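Local structure of GST N-terminal domain-containing protein (Pseudomonas syringae pv. tomato, 3IC8) at residues D61-T66 with H297-R302; S2-H7 with L56-D61; V260-V265 with L303-E308. The protein is of unknown function but resembles glutathione S-transferases and probably binds glutathione. One frame throughout, in Å; residues are numbered along the deposited sequence.

Contact 1: residues D61-T66 with H297-R302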
loop_
_atom_site.group_PDB
_atom_site.type_symbol
_atom_site.label_atom_id
_atom_site.label_comp_id
_atom_site.label_asym_id
_atom_site.label_seq_id
_atom_site.Cartn_x
_atom_site.Cartn_y
_atom_site.Cartn_z
ATOM N N ASP A 61 -19.242 30.261 16.527
ATOM C CA ASP A 61 -20.193 29.175 16.456
ATOM C C ASP A 61 -19.540 27.893 16.916
ATOM O O ASP A 61 -18.504 27.512 16.442
ATOM C CB ASP A 61 -20.727 28.996 15.046
ATOM C CG ASP A 61 -21.644 30.096 14.629
ATOM O OD1 ASP A 61 -22.782 30.124 15.062
ATOM O OD2 ASP A 61 -21.227 30.926 13.843
ATOM N N ILE A 62 -20.173 27.250 17.872
ATOM C CA ILE A 62 -19.665 26.061 18.469
ATOM C C ILE A 62 -20.600 24.927 18.164
ATOM O O ILE A 62 -21.769 25.035 18.375
ATOM C CB ILE A 62 -19.509 26.263 19.965
ATOM C CG1 ILE A 62 -18.249 27.058 20.225
ATOM C CG2 ILE A 62 -19.328 24.979 20.661
ATOM C CD1 ILE A 62 -18.464 28.467 20.396
ATOM N N TYR A 63 -20.066 23.837 17.645
ATOM C CA TYR A 63 -20.872 22.700 17.264
ATOM C C TYR A 63 -20.557 21.487 18.099
ATOM O O TYR A 63 -19.450 21.053 18.157
ATOM C CB TYR A 63 -20.655 22.388 15.797
ATOM C CG TYR A 63 -21.058 23.490 14.880
ATOM C CD1 TYR A 63 -22.257 23.467 14.242
ATOM C CD2 TYR A 63 -20.244 24.560 14.666
ATOM C CE1 TYR A 63 -22.616 24.446 13.429
ATOM C CE2 TYR A 63 -20.604 25.531 13.863
ATOM C CZ TYR A 63 -21.792 25.477 13.240
ATOM O OH TYR A 63 -22.162 26.476 12.409
ATOM N N CYS A 64 -21.583 20.953 18.730
ATOM C CA CYS A 64 -21.496 19.879 19.688
ATOM C C CYS A 64 -22.065 18.634 19.108
ATOM O O CYS A 64 -23.085 18.661 18.510
ATOM C CB CYS A 64 -22.320 20.214 20.915
ATOM S SG CYS A 64 -21.817 21.614 21.820
ATOM N N ASP A 65 -21.366 17.537 19.266
ATOM C CA ASP A 65 -21.847 16.261 18.813
ATOM C C ASP A 65 -21.344 16.000 17.430
ATOM O O ASP A 65 -21.544 16.789 16.548
ATOM C CB ASP A 65 -23.359 16.198 18.844
ATOM C CG ASP A 65 -23.872 14.794 18.760
ATOM O OD1 ASP A 65 -23.885 14.100 19.767
ATOM O OD2 ASP A 65 -24.253 14.357 17.691
ATOM N N THR A 66 -20.685 14.879 17.247
ATOM C CA THR A 66 -20.103 14.580 15.961
ATOM C C THR A 66 -21.123 14.421 14.878
ATOM O O THR A 66 -20.853 14.667 13.750
ATOM C CB THR A 66 -19.133 13.409 15.982
ATOM O OG1 THR A 66 -19.837 12.191 16.173
ATOM C CG2 THR A 66 -18.185 13.597 17.065
ATOM N N HIS A 297 -22.725 31.431 19.783
ATOM C CA HIS A 297 -23.852 30.609 19.417
ATOM C C HIS A 297 -23.425 29.165 19.527
ATOM O O HIS A 297 -22.417 28.798 18.987
ATOM C CB HIS A 297 -24.248 30.857 17.979
ATOM C CG HIS A 297 -25.171 32.008 17.780
ATOM N ND1 HIS A 297 -25.450 32.923 18.758
ATOM C CD2 HIS A 297 -25.872 32.392 16.698
ATOM C CE1 HIS A 297 -26.289 33.819 18.290
ATOM N NE2 HIS A 297 -26.564 33.515 17.045
ATOM N N VAL A 298 -24.211 28.355 20.218
ATOM C CA VAL A 298 -23.930 26.950 20.401
ATOM C C VAL A 298 -24.992 26.076 19.758
ATOM O O VAL A 298 -26.152 26.260 19.969
ATOM C CB VAL A 298 -23.806 26.631 21.864
ATOM C CG1 VAL A 298 -23.333 25.244 22.076
ATOM C CG2 VAL A 298 -22.880 27.552 22.488
ATOM N N HIS A 299 -24.566 25.126 18.952
ATOM C CA HIS A 299 -25.485 24.336 18.169
ATOM C C HIS A 299 -25.579 22.895 18.607
ATOM O O HIS A 299 -24.594 22.248 18.810
ATOM C CB HIS A 299 -25.113 24.380 16.706
ATOM C CG HIS A 299 -24.727 25.722 16.212
ATOM N ND1 HIS A 299 -25.308 26.294 15.113
ATOM C CD2 HIS A 299 -23.774 26.578 16.618
ATOM C CE1 HIS A 299 -24.754 27.458 14.884
ATOM N NE2 HIS A 299 -23.821 27.655 15.785
ATOM N N PHE A 300 -26.804 22.424 18.750
ATOM C CA PHE A 300 -27.101 21.086 19.190
ATOM C C PHE A 300 -28.075 20.458 18.258
ATOM O O PHE A 300 -28.914 21.107 17.741
ATOM C CB PHE A 300 -27.772 21.097 20.534
ATOM C CG PHE A 300 -26.953 21.629 21.617
ATOM C CD1 PHE A 300 -26.033 20.860 22.228
ATOM C CD2 PHE A 300 -27.138 22.898 22.058
ATOM C CE1 PHE A 300 -25.307 21.356 23.225
ATOM C CE2 PHE A 300 -26.407 23.380 23.053
ATOM C CZ PHE A 300 -25.506 22.609 23.644
ATOM N N PRO A 301 -27.973 19.168 18.079
ATOM C CA PRO A 301 -28.958 18.407 17.335
ATOM C C PRO A 301 -30.214 18.154 18.134
ATOM O O PRO A 301 -30.171 18.182 19.324
ATOM C CB PRO A 301 -28.234 17.104 17.094
ATOM C CG PRO A 301 -27.267 17.021 18.112
ATOM C CD PRO A 301 -26.847 18.339 18.480
ATOM N N ARG A 302 -31.321 17.884 17.484
ATOM C CA ARG A 302 -32.470 17.445 18.225
ATOM C C ARG A 302 -32.199 16.117 18.899
ATOM O O ARG A 302 -32.567 15.920 20.026
ATOM C CB ARG A 302 -33.702 17.347 17.350
ATOM C CG ARG A 302 -34.146 18.604 16.708
ATOM C CD ARG A 302 -35.586 18.506 16.379
ATOM N NE ARG A 302 -36.309 19.753 16.563
ATOM C CZ ARG A 302 -36.733 20.226 17.720
ATOM N NH1 ARG A 302 -36.511 19.591 18.833
ATOM N NH2 ARG A 302 -37.376 21.358 17.760
#
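The rings of Tyr63 and His299 stack face to face, centroids 4.1 Å apart and planes inclined by 17°. The two side chains run side by side in the same direction, with Tyr63 CE1 over the centre of the imidazole. The same imidazole is gripped at its edge: His299 NE2 donates to Asp61 OD1 over 2.8 Å, the acceptor lying in the ring plane while the donor meets the anti side of the carboxylate. His299 ND1 pairs with Glu283, so hydrogen bonds at both nitrogens fix the rotation of the ring, and the two acids would be expected to favour its protonated form. Asp61 OD2 turns to the backbone N of Ala241, and Tyr63 OH to Arg72.

Among the backbone bonds, Ile62 N reaches His297 O (2.9 Å), Ile62 O receives His299 N, and a longer bond of 3.3 Å joins Cys64 N to His299 O.

Apolar contacts occupy the other face of the sheet. Ile62 CG2 stands beside Val298 CG1, and Cys64 SG, anti to its carbonyl carbon (chi1 -63°), touches Val298 CG1 at 3.9 Å and Phe300 CE1 at 3.8 Å. Beyond the strands, Pro301 packs against Asp65, the N-cap of helix 66-76.

This parallel pairing joins the last strand of the thioredoxin-like, glutathione S-transferase N-terminal domain to strand 296-300 from the C-terminal part of the chain, merging both into one mixed sheet.

Contact 2: residues S2-H7 with L56-D61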
loop_
_atom_site.group_PDB
_atom_site.type_symbol
_atom_site.label_atom_id
_atom_site.label_comp_id
_atom_site.label_asym_id
_atom_site.label_seq_id
_atom_site.Cartn_x
_atom_site.Cartn_y
_atom_site.Cartn_z
ATOM N N SER A 2 -13.023 32.027 10.949
ATOM C CA SER A 2 -13.220 31.464 9.622
ATOM C C SER A 2 -12.652 30.053 9.462
ATOM O O SER A 2 -13.112 29.279 8.656
ATOM C CB SER A 2 -12.617 32.394 8.578
ATOM O OG SER A 2 -12.723 31.850 7.282
ATOM N N GLU A 3 -11.619 29.746 10.218
ATOM C CA GLU A 3 -10.990 28.440 10.181
ATOM C C GLU A 3 -11.830 27.392 10.846
ATOM O O GLU A 3 -12.555 27.691 11.745
ATOM C CB GLU A 3 -9.645 28.487 10.878
ATOM C CG GLU A 3 -8.555 29.139 10.116
ATOM C CD GLU A 3 -7.507 29.691 11.011
ATOM O OE1 GLU A 3 -7.853 30.354 11.991
ATOM O OE2 GLU A 3 -6.330 29.458 10.748
ATOM N N LEU A 4 -11.705 26.158 10.420
ATOM C CA LEU A 4 -12.306 25.076 11.149
ATOM C C LEU A 4 -11.439 24.796 12.332
ATOM O O LEU A 4 -10.264 24.672 12.197
ATOM C CB LEU A 4 -12.343 23.833 10.307
ATOM C CG LEU A 4 -13.530 23.520 9.438
ATOM C CD1 LEU A 4 -14.218 24.733 8.971
ATOM C CD2 LEU A 4 -13.071 22.713 8.302
ATOM N N ILE A 5 -12.032 24.710 13.501
ATOM C CA ILE A 5 -11.268 24.401 14.678
ATOM C C ILE A 5 -11.779 23.161 15.358
ATOM O O ILE A 5 -12.917 23.060 15.671
ATOM C CB ILE A 5 -11.292 25.569 15.654
ATOM C CG1 ILE A 5 -10.676 26.799 15.014
ATOM C CG2 ILE A 5 -10.545 25.236 16.849
ATOM C CD1 ILE A 5 -10.772 28.016 15.837
ATOM N N LEU A 6 -10.917 22.202 15.579
ATOM C CA LEU A 6 -11.311 21.041 16.325
ATOM C C LEU A 6 -10.681 21.022 17.713
ATOM O O LEU A 6 -9.498 21.129 17.868
ATOM C CB LEU A 6 -10.961 19.781 15.563
ATOM C CG LEU A 6 -11.538 18.489 16.094
ATOM C CD1 LEU A 6 -12.991 18.451 15.791
ATOM C CD2 LEU A 6 -10.853 17.328 15.508
ATOM N N HIS A 7 -11.517 20.897 18.720
ATOM C CA HIS A 7 -11.084 20.755 20.082
ATOM C C HIS A 7 -11.178 19.282 20.422
ATOM O O HIS A 7 -12.239 18.719 20.432
ATOM C CB HIS A 7 -12.027 21.515 20.991
ATOM C CG HIS A 7 -12.009 22.991 20.792
ATOM N ND1 HIS A 7 -11.337 23.835 21.632
ATOM C CD2 HIS A 7 -12.593 23.775 19.866
ATOM C CE1 HIS A 7 -11.494 25.072 21.228
ATOM N NE2 HIS A 7 -12.248 25.063 20.156
ATOM N N LEU A 56 -16.496 21.142 17.419
ATOM C CA LEU A 56 -16.129 21.938 16.268
ATOM C C LEU A 56 -16.383 23.434 16.432
ATOM O O LEU A 56 -17.469 23.858 16.698
ATOM C CB LEU A 56 -16.871 21.429 15.059
ATOM C CG LEU A 56 -16.329 21.592 13.654
ATOM C CD1 LEU A 56 -17.374 22.081 12.754
ATOM C CD2 LEU A 56 -15.153 22.458 13.587
ATOM N N GLN A 57 -15.340 24.228 16.272
ATOM C CA GLN A 57 -15.481 25.659 16.349
ATOM C C GLN A 57 -15.206 26.326 15.031
ATOM O O GLN A 57 -14.191 26.105 14.429
ATOM C CB GLN A 57 -14.548 26.238 17.399
ATOM C CG GLN A 57 -14.473 27.720 17.391
ATOM C CD GLN A 57 -13.494 28.277 18.385
ATOM O OE1 GLN A 57 -12.660 27.582 18.892
ATOM N NE2 GLN A 57 -13.610 29.537 18.666
ATOM N N ILE A 58 -16.140 27.151 14.605
ATOM C CA ILE A 58 -15.923 28.099 13.552
ATOM C C ILE A 58 -16.327 29.476 14.033
ATOM O O ILE A 58 -17.484 29.773 14.151
ATOM C CB ILE A 58 -16.736 27.706 12.363
ATOM C CG1 ILE A 58 -16.308 26.331 11.919
ATOM C CG2 ILE A 58 -16.518 28.634 11.268
ATOM C CD1 ILE A 58 -17.268 25.652 11.121
ATOM N N GLY A 59 -15.346 30.310 14.324
ATOM C CA GLY A 59 -15.602 31.609 14.894
ATOM C C GLY A 59 -16.264 31.588 16.242
ATOM O O GLY A 59 -15.764 31.056 17.179
ATOM N N ALA A 60 -17.424 32.194 16.301
ATOM C CA ALA A 60 -18.228 32.235 17.488
ATOM C C ALA A 60 -19.366 31.245 17.397
ATOM O O ALA A 60 -20.323 31.371 18.089
ATOM C CB ALA A 60 -18.735 33.614 17.736
ATOM N N ASP A 61 -19.242 30.261 16.527
ATOM C CA ASP A 61 -20.193 29.175 16.456
ATOM C C ASP A 61 -19.540 27.893 16.916
ATOM O O ASP A 61 -18.504 27.512 16.442
ATOM C CB ASP A 61 -20.727 28.996 15.046
ATOM C CG ASP A 61 -21.644 30.096 14.629
ATOM O OD1 ASP A 61 -22.782 30.124 15.062
ATOM O OD2 ASP A 61 -21.227 30.926 13.843
HETATM O O HOH W 1 -12.773 29.951 13.263
#
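The imidazole of His7 meets the side-chain amide of Gln57 at its edge, their planes 23° apart. Gln57 OE1 lies 2.8 Å from His7 NE2 and close to the ring plane, and the N-H points almost straight at it; seen from the amide, the donor is tilted 25° from the carbonyl plane. Gln57 CB also lies at the ring edge. Beside the amide runs Ile5, pointing the same way, its CD1 3.7 Å from Gln57 CD. The other end of the amide is held in its own plane, where NE2 donates to Gly59 O at 3.0 Å; Ala231 O is a second acceptor for the same nitrogen. With CG anti to the backbone N (chi1 171°) and the chain extended beyond it, Gln57 spans from His7 to the turn, and bonds at both ends fix the amide's orientation.

Beneath these groups Ile5 and Gln57 form a hydrogen-bonded antiparallel pair, Ile5 N to Gln57 O at 2.7 Å and Gln57 N to Ile5 O at 2.8 Å. Leu4 and Ile58 lie side by side, pointing the same way, and touch through their CD1 methyls. Where the strands part, a water accepts from Ser2 N and Gly59 N and donates to Glu3 O.

Strand 55-58 then reverses through a type II' turn, Ile58 to Asp61, with Gly59 at positive phi. The pairing of the first strand with this hairpin is characteristic of the thioredoxin-like N-terminal domain of glutathione S-transferases.

Contact 3: residues V260-V265 with L303-E308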
loop_
_atom_site.group_PDB
_atom_site.type_symbol
_atom_site.label_atom_id
_atom_site.label_comp_id
_atom_site.label_asym_id
_atom_site.label_seq_id
_atom_site.Cartn_x
_atom_site.Cartn_y
_atom_site.Cartn_z
ATOM N N VAL A 260 -33.686 29.101 27.899
ATOM C CA VAL A 260 -33.616 27.676 27.837
ATOM C C VAL A 260 -32.372 27.064 28.382
ATOM O O VAL A 260 -31.364 27.699 28.496
ATOM C CB VAL A 260 -33.596 27.264 26.431
ATOM C CG1 VAL A 260 -32.990 25.932 26.353
ATOM C CG2 VAL A 260 -34.958 27.317 25.842
ATOM N N ALA A 261 -32.448 25.787 28.675
ATOM C CA ALA A 261 -31.277 25.005 28.965
ATOM C C ALA A 261 -31.328 23.806 28.065
ATOM O O ALA A 261 -32.370 23.331 27.731
ATOM C CB ALA A 261 -31.261 24.584 30.365
ATOM N N ILE A 262 -30.180 23.346 27.637
ATOM C CA ILE A 262 -30.113 22.165 26.828
ATOM C C ILE A 262 -29.132 21.229 27.447
ATOM O O ILE A 262 -28.061 21.619 27.815
ATOM C CB ILE A 262 -29.705 22.494 25.392
ATOM C CG1 ILE A 262 -30.775 23.317 24.740
ATOM C CG2 ILE A 262 -29.554 21.274 24.568
ATOM C CD1 ILE A 262 -30.605 23.435 23.332
ATOM N N ALA A 263 -29.517 19.978 27.564
ATOM C CA ALA A 263 -28.611 18.975 28.065
ATOM C C ALA A 263 -28.650 17.725 27.234
ATOM O O ALA A 263 -29.634 17.419 26.623
ATOM C CB ALA A 263 -28.915 18.652 29.483
ATOM N N ALA A 264 -27.550 17.003 27.227
ATOM C CA ALA A 264 -27.518 15.713 26.609
ATOM C C ALA A 264 -28.369 14.842 27.460
ATOM O O ALA A 264 -28.387 14.982 28.650
ATOM C CB ALA A 264 -26.151 15.201 26.577
ATOM N N VAL A 265 -29.095 13.950 26.829
ATOM C CA VAL A 265 -29.988 13.056 27.515
ATOM C C VAL A 265 -29.258 12.115 28.441
ATOM O O VAL A 265 -29.732 11.788 29.508
ATOM C CB VAL A 265 -30.746 12.252 26.532
ATOM C CG1 VAL A 265 -30.923 10.905 27.051
ATOM C CG2 VAL A 265 -32.044 12.902 26.252
ATOM N N LEU A 303 -31.552 15.208 18.201
ATOM C CA LEU A 303 -31.333 13.885 18.721
ATOM C C LEU A 303 -30.350 13.838 19.851
ATOM O O LEU A 303 -29.272 14.321 19.756
ATOM C CB LEU A 303 -30.876 12.954 17.626
ATOM C CG LEU A 303 -31.690 12.913 16.355
ATOM C CD1 LEU A 303 -31.245 11.799 15.522
ATOM C CD2 LEU A 303 -33.135 12.795 16.650
ATOM N N GLY A 304 -30.772 13.221 20.929
ATOM C CA GLY A 304 -29.942 13.037 22.078
ATOM C C GLY A 304 -29.854 14.194 23.025
ATOM O O GLY A 304 -29.089 14.166 23.939
ATOM N N PHE A 305 -30.641 15.216 22.804
ATOM C CA PHE A 305 -30.575 16.365 23.644
ATOM C C PHE A 305 -31.945 16.787 24.054
ATOM O O PHE A 305 -32.883 16.599 23.362
ATOM C CB PHE A 305 -29.856 17.495 22.939
ATOM C CG PHE A 305 -28.395 17.292 22.819
ATOM C CD1 PHE A 305 -27.538 17.857 23.703
ATOM C CD2 PHE A 305 -27.883 16.523 21.827
ATOM C CE1 PHE A 305 -26.223 17.659 23.590
ATOM C CE2 PHE A 305 -26.582 16.333 21.720
ATOM C CZ PHE A 305 -25.746 16.900 22.599
ATOM N N ARG A 306 -32.042 17.370 25.216
ATOM C CA ARG A 306 -33.321 17.721 25.751
ATOM C C ARG A 306 -33.380 19.193 25.969
ATOM O O ARG A 306 -32.414 19.793 26.327
ATOM C CB ARG A 306 -33.539 17.001 27.064
ATOM C CG ARG A 306 -34.730 17.468 27.815
ATOM C CD ARG A 306 -34.557 17.236 29.265
ATOM N NE ARG A 306 -34.147 15.872 29.518
ATOM C CZ ARG A 306 -33.046 15.524 30.166
ATOM N NH1 ARG A 306 -32.231 16.447 30.634
ATOM N NH2 ARG A 306 -32.763 14.246 30.345
ATOM N N VAL A 307 -34.539 19.773 25.754
ATOM C CA VAL A 307 -34.717 21.181 25.988
ATOM C C VAL A 307 -35.674 21.437 27.133
ATOM O O VAL A 307 -36.779 20.942 27.165
ATOM C CB VAL A 307 -35.204 21.880 24.740
ATOM C CG1 VAL A 307 -35.108 23.346 24.891
ATOM C CG2 VAL A 307 -34.386 21.466 23.610
ATOM N N GLU A 308 -35.196 22.210 28.090
ATOM C CA GLU A 308 -35.940 22.560 29.270
ATOM C C GLU A 308 -36.160 24.032 29.230
ATOM O O GLU A 308 -35.252 24.765 28.945
ATOM C CB GLU A 308 -35.087 22.293 30.488
ATOM C CG GLU A 308 -35.372 21.029 31.223
ATOM C CD GLU A 308 -34.259 20.669 32.170
ATOM O OE1 GLU A 308 -33.951 21.502 33.032
ATOM O OE2 GLU A 308 -33.686 19.566 32.047
#
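Phe305 stands across Ile262 at about a right angle, in an antiparallel strand pair at the edge of the chain's mixed sheet, where strand 305-309 is outermost and strand 259-264 its neighbour. Ile262 CG2 approaches Phe305 CD1 obliquely at 4.1 Å. The ring lies obliquely against the backbone of the partner strand: CD1 lies 3.6 Å from Ala264 CA, and CE1 touches Ala264 CB. The ring also meets Phe300 of the preceding strand. Further along the same face, Val260 and Val307 come together through their CG1 methyls, 3.6 Å apart, each anti to its own backbone N. Leu284, from strand 284-290 two places away in the sheet from strand 259-264, touches both Ile262 and Val307.

The opposite face carries Ala261, Ala263, Arg306 and Glu308. The short alanines stand beside long polar chains here. The Arg306 chain bends at chi3 (-50°), which turns NE; its NH1 lies 4.1 Å from Ala263 CB, while its NH2 comes near Val265 O. A long salt bridge of 3.7 Å links Arg306 NH1 to Glu308 OE2, whereas Glu308 OE1 is engaged by Arg310.

Between the faces, hydrogen-bonded pairs Ala261-Glu308 and Ala263-Arg306 alternate with the non-hydrogen-bonded pairs Ile262-Val307 and Ala264-Phe305. Gly304, just before this ladder, has a positive phi, and at its backbone angles a side chain would crowd the preceding carbonyl. Its own carbonyl extends the bonding past the end of strand 259-264: Val265 N donates to Gly304 O at 2.9 Å, with the donor 37° above the carbonyl plane.

Overall arrangement
One sheet carries all three contacts, showing how successive strand pairings can extend a domain. Contacts 1 and 2, with centres 11 Å apart, share Asp61 and are joined by probable backbone bonds: Tyr63 N to Leu56 O at 2.8 Å and His297 N to Ala60 O at 2.9 Å. Contacts 1 and 3, also 11 Å apart between centres, alternate along the chain and meet through Phe300 CD1 and Phe305 CE1 at 3.5 Å. Contacts 2 and 3 remain about 11 Å apart at their nearest atoms. Contact 1 thus bridges the thioredoxin-like part of contact 2 and the C-terminal strands of contact 3.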